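Local coordinates for cellulose biosynthesis protein BcsG (Salmonella typhimurium LT2, PDB 5OLT), which is required for cellulose biosynthesis in the bacterium, the part present here being the zinc-binding extramembrane domain of a membrane protein, with an alkaline phosphatase-type fold, at residues L181-S186 with D221-P226; Y189-V194 with Q239-E244. One frame throughout, in Å; residues are numbered along the deposited sequence.

Interaction 1: L181-S186 with D221-P226; sequences LSFDGS and DGNHFP
His-224 has its CG wedged between the backbone N and the carbonyl carbon (chi1 52°), on the side of Leu-181, while Asn-223 sends CG anti to its own carbonyl carbon (chi1 -71°), toward Ser-182 and Phe-183. The backbone motif is a single antiparallel bridge, in which Leu-181 and His-224 form a hydrogen-bonded pair: Leu-181 N donates to His-224 O at 2.8 Å, and His-224 N returns a bond to Leu-181 O at 2.9 Å. That same Leu-181 O sits over one face of the His-224 ring, 3.4 Å above its plane and displaced toward the rim. The ring's NE2 meets Leu-181 CB at 3.5 Å, and farther along the leucine CD1 reaches Pro-226 CA. Past the bridge, the chain from Ser-182 to Gly-185 folds into a type I turn, and an overlapping Asx turn follows, Asp-184 OD1 accepting from Ser-186 N. Asn-223 ties this turn to the other loop through OD1, which takes the N-H of Phe-183 in its carbonyl plane; its ND2 is held by Pro-218 O. Amide and phenyl ring run side by side, their planes 19° apart, and His-220 stacks on the phenyl. Gly-222 passes close to Phe-183, its CA 3.9 Å from Phe-183 CB. At the edge of the phenyl ring, Phe-183 CD1 lies 3.3 Å from Asn-223 OD1.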
ATOM      1  N   LEU A 181      23.051   8.527  -0.521  1.00 12.29           N
ATOM      2  CA  LEU A 181      22.690   9.920  -0.263  1.00 13.95           C
ATOM      3  C   LEU A 181      21.563  10.329  -1.165  1.00 14.24           C
ATOM      4  O   LEU A 181      21.540   9.975  -2.362  1.00 15.71           O
ATOM      5  CB  LEU A 181      23.899  10.848  -0.388  1.00 15.86           C
ATOM      6  CG  LEU A 181      24.945  10.544   0.690  1.00 16.57           C
ATOM      7  CD1 LEU A 181      26.158  11.465   0.457  1.00 21.56           C
ATOM      8  CD2 LEU A 181      24.444  10.646   2.147  1.00 18.46           C
ATOM      9  N   SER A 182      20.612  11.064  -0.591  1.00 18.21           N
ATOM     10  CA  SER A 182      19.378  11.266  -1.272  1.00 21.45           C
ATOM     11  C   SER A 182      19.558  12.421  -2.185  1.00 25.26           C
ATOM     12  O   SER A 182      20.574  13.127  -2.152  1.00 23.28           O
ATOM     13  CB  SER A 182      18.181  11.441  -0.318  1.00 27.31           C
ATOM     14  OG  SER A 182      18.279  12.672   0.355  1.00 29.97           O
ATOM     15  N   PHE A 183      18.589  12.530  -3.082  1.00 29.57           N
ATOM     16  CA  PHE A 183      18.453  13.649  -4.007  1.00 30.09           C
ATOM     17  C   PHE A 183      18.490  15.019  -3.298  1.00 30.31           C
ATOM     18  O   PHE A 183      18.806  16.015  -3.941  1.00 35.28           O
ATOM     19  CB  PHE A 183      17.147  13.470  -4.797  1.00 31.56           C
ATOM     20  CG  PHE A 183      15.940  13.285  -3.918  1.00 32.18           C
ATOM     21  CD1 PHE A 183      15.645  12.022  -3.351  1.00 30.50           C
ATOM     22  CD2 PHE A 183      15.107  14.367  -3.626  1.00 32.89           C
ATOM     23  CE1 PHE A 183      14.548  11.862  -2.504  1.00 36.24           C
ATOM     24  CE2 PHE A 183      14.003  14.205  -2.800  1.00 34.33           C
ATOM     25  CZ  PHE A 183      13.719  12.949  -2.239  1.00 33.26           C
ATOM     26  N   ASP A 184      18.180  15.055  -1.986  1.00 30.45           N
ATOM     27  CA  ASP A 184      18.305  16.293  -1.167  1.00 29.35           C
ATOM     28  C   ASP A 184      19.606  16.389  -0.317  1.00 29.32           C
ATOM     29  O   ASP A 184      19.783  17.335   0.432  1.00 29.17           O
ATOM     30  CB  ASP A 184      17.009  16.578  -0.334  1.00 35.39           C
ATOM     31  CG  ASP A 184      17.008  15.919   1.078  1.00 38.52           C
ATOM     32  OD1 ASP A 184      17.803  14.989   1.334  1.00 36.06           O
ATOM     33  OD2 ASP A 184      16.201  16.347   1.956  1.00 33.40           O
ATOM     34  N   GLY A 185      20.497  15.408  -0.449  1.00 25.80           N
ATOM     35  CA  GLY A 185      21.778  15.382   0.298  1.00 22.15           C
ATOM     36  C   GLY A 185      21.767  14.629   1.650  1.00 24.06           C
ATOM     37  O   GLY A 185      22.823  14.359   2.262  1.00 26.16           O
ATOM     38  N   SER A 186      20.582  14.293   2.126  1.00 21.83           N
ATOM     39  CA  SER A 186      20.474  13.631   3.397  1.00 17.64           C
ATOM     40  C   SER A 186      20.584  12.104   3.225  1.00 14.53           C
ATOM     41  O   SER A 186      20.502  11.574   2.110  1.00 17.34           O
ATOM     42  CB  SER A 186      19.189  14.025   4.133  1.00 21.39           C
ATOM     43  OG  SER A 186      18.078  13.593   3.403  1.00 23.43           O
ATOM     44  N   ASP A 221      14.220   8.844  -7.400  1.00 12.83           N
ATOM     45  CA  ASP A 221      15.148   9.437  -8.354  1.00 15.14           C
ATOM     46  C   ASP A 221      16.200  10.329  -7.641  1.00 14.91           C
ATOM     47  O   ASP A 221      15.915  10.972  -6.622  1.00 16.75           O
ATOM     48  CB  ASP A 221      14.371  10.249  -9.401  1.00 19.53           C
ATOM     49  CG  ASP A 221      15.136  10.393 -10.707  1.00 26.76           C
ATOM     50  OD1 ASP A 221      16.275   9.830 -10.856  1.00 29.66           O
ATOM     51  OD2 ASP A 221      14.578  11.081 -11.589  1.00 31.87           O
ATOM     52  N   GLY A 222      17.412  10.328  -8.175  1.00 15.10           N
ATOM     53  CA  GLY A 222      18.440  11.230  -7.678  1.00 15.63           C
ATOM     54  C   GLY A 222      19.303  10.696  -6.557  1.00 17.51           C
ATOM     55  O   GLY A 222      20.219  11.375  -6.128  1.00 20.15           O
ATOM     56  N   ASN A 223      19.002   9.503  -6.045  1.00 14.83           N
ATOM     57  CA  ASN A 223      19.809   8.913  -4.979  1.00 12.89           C
ATOM     58  C   ASN A 223      21.090   8.357  -5.547  1.00 12.91           C
ATOM     59  O   ASN A 223      21.118   7.782  -6.640  1.00 16.21           O
ATOM     60  CB  ASN A 223      19.064   7.777  -4.299  1.00 13.21           C
ATOM     61  CG  ASN A 223      17.897   8.264  -3.457  1.00 14.70           C
ATOM     62  OD1 ASN A 223      17.733   9.475  -3.204  1.00 18.48           O
ATOM     63  ND2 ASN A 223      17.071   7.332  -3.026  1.00 14.86           N
ATOM     64  N   HIS A 224      22.171   8.519  -4.793  1.00 12.49           N
ATOM     65  CA  HIS A 224      23.486   8.053  -5.245  1.00 12.78           C
ATOM     66  C   HIS A 224      24.287   7.400  -4.131  1.00 11.57           C
ATOM     67  O   HIS A 224      24.044   7.650  -2.966  1.00 13.40           O
ATOM     68  CB  HIS A 224      24.272   9.204  -5.850  1.00 18.39           C
ATOM     69  CG  HIS A 224      24.355  10.412  -4.983  1.00 20.97           C
ATOM     70  ND1 HIS A 224      23.359  11.371  -4.942  1.00 23.11           N
ATOM     71  CD2 HIS A 224      25.311  10.822  -4.105  1.00 23.09           C
ATOM     72  CE1 HIS A 224      23.702  12.323  -4.078  1.00 24.97           C
ATOM     73  NE2 HIS A 224      24.875  12.010  -3.554  1.00 25.95           N
ATOM     74  N   PHE A 225      25.218   6.518  -4.495  1.00 11.15           N
ATOM     75  CA  PHE A 225      26.149   5.991  -3.499  1.00 13.05           C
ATOM     76  C   PHE A 225      27.041   7.139  -2.993  1.00 13.53           C
ATOM     77  O   PHE A 225      27.329   8.060  -3.756  1.00 15.00           O
ATOM     78  CB  PHE A 225      26.995   4.873  -4.082  1.00 13.58           C
ATOM     79  CG  PHE A 225      26.205   3.654  -4.423  1.00 13.48           C
ATOM     80  CD1 PHE A 225      25.514   2.950  -3.436  1.00 13.97           C
ATOM     81  CD2 PHE A 225      26.124   3.213  -5.748  1.00 15.04           C
ATOM     82  CE1 PHE A 225      24.772   1.815  -3.773  1.00 14.97           C
ATOM     83  CE2 PHE A 225      25.392   2.081  -6.082  1.00 15.83           C
ATOM     84  CZ  PHE A 225      24.702   1.396  -5.095  1.00 15.36           C
ATOM     85  N   PRO A 226      27.423   7.115  -1.696  1.00 14.39           N
ATOM     86  CA  PRO A 226      28.206   8.244  -1.165  1.00 15.50           C
ATOM     87  C   PRO A 226      29.461   8.415  -1.989  1.00 14.96           C
ATOM     88  O   PRO A 226      30.143   7.452  -2.314  1.00 15.79           O
ATOM     89  CB  PRO A 226      28.528   7.794   0.260  1.00 17.93           C
ATOM     90  CG  PRO A 226      27.362   6.916   0.635  1.00 18.32           C
ATOM     91  CD  PRO A 226      27.010   6.171  -0.630  1.00 15.90           C
TER

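Interaction 2: Y189-V194 with Q239-E244; sequences YDDLAV and QKLFDE
Glu-244 supplies the direct hydrogen bond between these segments, reaching from the middle of helix 234-255 to the N-terminus of helix 191-203. Its OE1 accepts from Leu-192 N at 3.0 Å, the donor standing above the carboxylate plane, 63° out of it. Asp-190 is the N-cap of the same helix, and its OD2 takes Ala-193 N on the anti lone pair. Asp-190 holds CG anti to the backbone N (chi1 -174°), on the side of Glu-244, and the two carboxylate planes stand 71° apart. Asp-190 OD1 and Glu-244 OE2 are only 2.5 Å from each other, so one of the acids probably carries a proton; the helix N-terminus would also ease the concentration of negative charge. Two waters extend the polar network. One donates to Asp-190 OD1 and accepts from Lys-240 NZ; the other donates to both Asp-191 OD2 and Glu-244 OE1. Van der Waals contact is slighter: Leu-192 CB packs against Glu-244 CD at 3.8 Å, and the methyl CD1 of Leu-241 touches the carboxylate oxygen Asp-191 OD2. Inward from here, Asp-191 and Leu-241 both rest on Leu-216 of strand 210-216, so the two helices meet beside that strand of the mixed sheet.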
ATOM      1  N   TYR A 189      19.284   5.399   4.944  1.00 10.45           N
ATOM      2  CA  TYR A 189      19.932   4.366   5.722  1.00 11.14           C
ATOM      3  C   TYR A 189      19.716   2.985   5.109  1.00 10.43           C
ATOM      4  O   TYR A 189      18.703   2.751   4.421  1.00 11.73           O
ATOM      5  CB  TYR A 189      19.383   4.374   7.151  1.00 12.45           C
ATOM      6  CG  TYR A 189      19.647   5.696   7.800  1.00 12.36           C
ATOM      7  CD1 TYR A 189      20.959   6.076   8.096  1.00 15.23           C
ATOM      8  CD2 TYR A 189      18.597   6.576   8.096  1.00 13.68           C
ATOM      9  CE1 TYR A 189      21.234   7.322   8.651  1.00 15.35           C
ATOM     10  CE2 TYR A 189      18.868   7.835   8.669  1.00 14.38           C
ATOM     11  CZ  TYR A 189      20.181   8.181   8.944  1.00 15.60           C
ATOM     12  OH  TYR A 189      20.421   9.410   9.533  1.00 20.68           O
ATOM     13  N   ASP A 190      20.621   2.059   5.415  1.00 10.53           N
ATOM     14  CA  ASP A 190      20.478   0.703   4.938  1.00 10.62           C
ATOM     15  C   ASP A 190      19.205   0.070   5.492  1.00 10.40           C
ATOM     16  O   ASP A 190      18.975   0.048   6.727  1.00 11.54           O
ATOM     17  CB  ASP A 190      21.660  -0.145   5.382  1.00 11.67           C
ATOM     18  CG  ASP A 190      21.598  -1.503   4.791  1.00 11.74           C
ATOM     19  OD1 ASP A 190      21.917  -1.646   3.587  1.00 13.95           O
ATOM     20  OD2 ASP A 190      21.184  -2.420   5.508  1.00 13.86           O
ATOM     21  N   ASP A 191      18.421  -0.530   4.602  1.00 10.25           N
ATOM     22  CA  ASP A 191      17.112  -1.041   5.034  1.00 10.51           C
ATOM     23  C   ASP A 191      17.202  -2.282   5.897  1.00  9.90           C
ATOM     24  O   ASP A 191      16.395  -2.453   6.824  1.00 10.79           O
ATOM     25  CB  ASP A 191      16.218  -1.289   3.839  1.00 10.21           C
ATOM     26  CG  ASP A 191      15.830   0.017   3.190  1.00 10.40           C
ATOM     27  OD1 ASP A 191      15.331   0.898   3.973  1.00 11.73           O
ATOM     28  OD2 ASP A 191      16.098   0.215   1.965  1.00 11.86           O
ATOM     29  N   LEU A 192      18.167  -3.172   5.598  1.00 10.61           N
ATOM     30  CA  LEU A 192      18.329  -4.339   6.457  1.00 11.11           C
ATOM     31  C   LEU A 192      18.722  -3.900   7.853  1.00 11.69           C
ATOM     32  O   LEU A 192      18.251  -4.504   8.829  1.00 13.26           O
ATOM     33  CB  LEU A 192      19.339  -5.302   5.851  1.00 11.92           C
ATOM     34  CG  LEU A 192      19.560  -6.644   6.550  1.00 12.91           C
ATOM     35  CD1 LEU A 192      18.221  -7.366   6.748  1.00 13.56           C
ATOM     36  CD2 LEU A 192      20.575  -7.474   5.757  1.00 16.05           C
ATOM     37  N   ALA A 193      19.569  -2.868   7.976  1.00 11.70           N
ATOM     38  CA  ALA A 193      19.938  -2.367   9.319  1.00 12.61           C
ATOM     39  C   ALA A 193      18.735  -1.784  10.062  1.00 11.74           C
ATOM     40  O   ALA A 193      18.556  -2.042  11.255  1.00 13.98           O
ATOM     41  CB  ALA A 193      21.043  -1.339   9.222  1.00 13.16           C
ATOM     42  N   VAL A 194      17.888  -1.024   9.352  1.00 11.67           N
ATOM     43  CA  VAL A 194      16.675  -0.484   9.960  1.00 11.12           C
ATOM     44  C   VAL A 194      15.766  -1.637  10.431  1.00 11.61           C
ATOM     45  O   VAL A 194      15.226  -1.597  11.542  1.00 12.32           O
ATOM     46  CB  VAL A 194      15.902   0.405   8.952  1.00 11.46           C
ATOM     47  CG1 VAL A 194      14.561   0.829   9.523  1.00 13.57           C
ATOM     48  CG2 VAL A 194      16.702   1.659   8.599  1.00 13.09           C
ATOM     49  N   GLN A 239      17.451  -4.252  -6.935  1.00  9.06           N
ATOM     50  CA  GLN A 239      18.015  -5.537  -6.553  1.00  9.34           C
ATOM     51  C   GLN A 239      18.515  -5.520  -5.103  1.00  9.49           C
ATOM     52  O   GLN A 239      18.273  -6.484  -4.357  1.00  9.28           O
ATOM     53  CB  GLN A 239      19.159  -5.876  -7.519  1.00 10.14           C
ATOM     54  CG  GLN A 239      19.878  -7.175  -7.161  1.00 10.60           C
ATOM     55  CD  GLN A 239      19.105  -8.438  -7.514  1.00 10.41           C
ATOM     56  OE1 GLN A 239      18.330  -8.467  -8.506  1.00 12.55           O
ATOM     57  NE2 GLN A 239      19.341  -9.515  -6.742  1.00 12.68           N
ATOM     58  N   LYS A 240      19.234  -4.458  -4.714  1.00  9.56           N
ATOM     59  CA  LYS A 240      19.751  -4.348  -3.358  1.00  9.70           C
ATOM     60  C   LYS A 240      18.616  -4.366  -2.352  1.00  9.95           C
ATOM     61  O   LYS A 240      18.669  -5.088  -1.355  1.00 10.73           O
ATOM     62  CB  LYS A 240      20.565  -3.052  -3.228  1.00 10.96           C
ATOM     63  CG  LYS A 240      21.059  -2.731  -1.817  1.00 11.57           C
ATOM     64  CD  LYS A 240      21.957  -1.506  -1.881  1.00 12.69           C
ATOM     65  CE  LYS A 240      22.512  -1.075  -0.529  1.00 17.48           C
ATOM     66  NZ  LYS A 240      23.800  -1.701  -0.210  1.00 19.27           N
ATOM     67  N   LEU A 241      17.564  -3.583  -2.619  1.00  9.03           N
ATOM     68  CA  LEU A 241      16.411  -3.552  -1.717  1.00  9.91           C
ATOM     69  C   LEU A 241      15.741  -4.923  -1.622  1.00  9.67           C
ATOM     70  O   LEU A 241      15.424  -5.388  -0.524  1.00 10.30           O
ATOM     71  CB  LEU A 241      15.387  -2.514  -2.207  1.00  9.56           C
ATOM     72  CG  LEU A 241      14.069  -2.485  -1.406  1.00  9.89           C
ATOM     73  CD1 LEU A 241      14.288  -2.181   0.087  1.00 11.75           C
ATOM     74  CD2 LEU A 241      13.113  -1.487  -2.034  1.00 11.90           C
ATOM     75  N   PHE A 242      15.522  -5.560  -2.775  1.00  9.12           N
ATOM     76  CA  PHE A 242      14.806  -6.823  -2.755  1.00  9.04           C
ATOM     77  C   PHE A 242      15.642  -7.899  -2.073  1.00  8.95           C
ATOM     78  O   PHE A 242      15.100  -8.730  -1.349  1.00  9.67           O
ATOM     79  CB  PHE A 242      14.413  -7.258  -4.167  1.00  9.70           C
ATOM     80  CG  PHE A 242      13.515  -6.277  -4.900  1.00 10.16           C
ATOM     81  CD1 PHE A 242      12.777  -5.302  -4.236  1.00 10.59           C
ATOM     82  CD2 PHE A 242      13.394  -6.380  -6.296  1.00 11.98           C
ATOM     83  CE1 PHE A 242      11.990  -4.423  -4.975  1.00 11.92           C
ATOM     84  CE2 PHE A 242      12.605  -5.493  -7.025  1.00 11.71           C
ATOM     85  CZ  PHE A 242      11.891  -4.518  -6.348  1.00 12.14           C
ATOM     86  N   ASP A 243      16.962  -7.878  -2.286  1.00  9.64           N
ATOM     87  CA  ASP A 243      17.848  -8.808  -1.567  1.00  9.67           C
ATOM     88  C   ASP A 243      17.833  -8.560  -0.061  1.00  9.56           C
ATOM     89  O   ASP A 243      17.816  -9.534   0.726  1.00  9.99           O
ATOM     90  CB  ASP A 243      19.278  -8.676  -2.106  1.00 10.65           C
ATOM     91  CG  ASP A 243      19.465  -9.378  -3.473  1.00 12.65           C
ATOM     92  OD1 ASP A 243      18.610 -10.222  -3.861  1.00 14.71           O
ATOM     93  OD2 ASP A 243      20.498  -9.064  -4.132  1.00 16.16           O
ATOM     94  N   GLU A 244      17.755  -7.281   0.355  1.00  9.52           N
ATOM     95  CA  GLU A 244      17.697  -6.999   1.780  1.00  9.92           C
ATOM     96  C   GLU A 244      16.357  -7.412   2.380  1.00 10.22           C
ATOM     97  O   GLU A 244      16.338  -7.949   3.481  1.00 10.53           O
ATOM     98  CB  GLU A 244      18.019  -5.544   2.068  1.00 10.88           C
ATOM     99  CG  GLU A 244      19.494  -5.259   1.835  1.00 11.70           C
ATOM    100  CD  GLU A 244      19.953  -3.935   2.408  1.00 12.72           C
ATOM    101  OE1 GLU A 244      19.130  -3.058   2.766  1.00 14.36           O
ATOM    102  OE2 GLU A 244      21.205  -3.761   2.485  1.00 13.87           O
TER
HETATM  103  O   HOH W   1      24.014  -0.488   2.328  1.00 21.38           O
HETATM  104  O   HOH W   2      17.798  -1.525   0.499  1.00 15.68           O

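Overall arrangement
The two contacts lie on the same side of the chain's centre, about 15 Å apart between their own centres. Along the chain their segments alternate: 181-186, 189-194, 221-226, 239-244. Interaction 1 joins the loop between strands 178-181 and 187-189 to the loop that follows strand 210-216; interaction 2 joins the helices entered soon after each loop, 191-203 and 234-255. The same two stretches of chain are thus tied together twice, by loops beyond the end of strand 210-216 and by helices beside that strand of the seven-stranded mixed sheet. The zinc is nearer the loop contact, about 8 Å from the side chain of Phe-183, against about 12 Å from that of Leu-241.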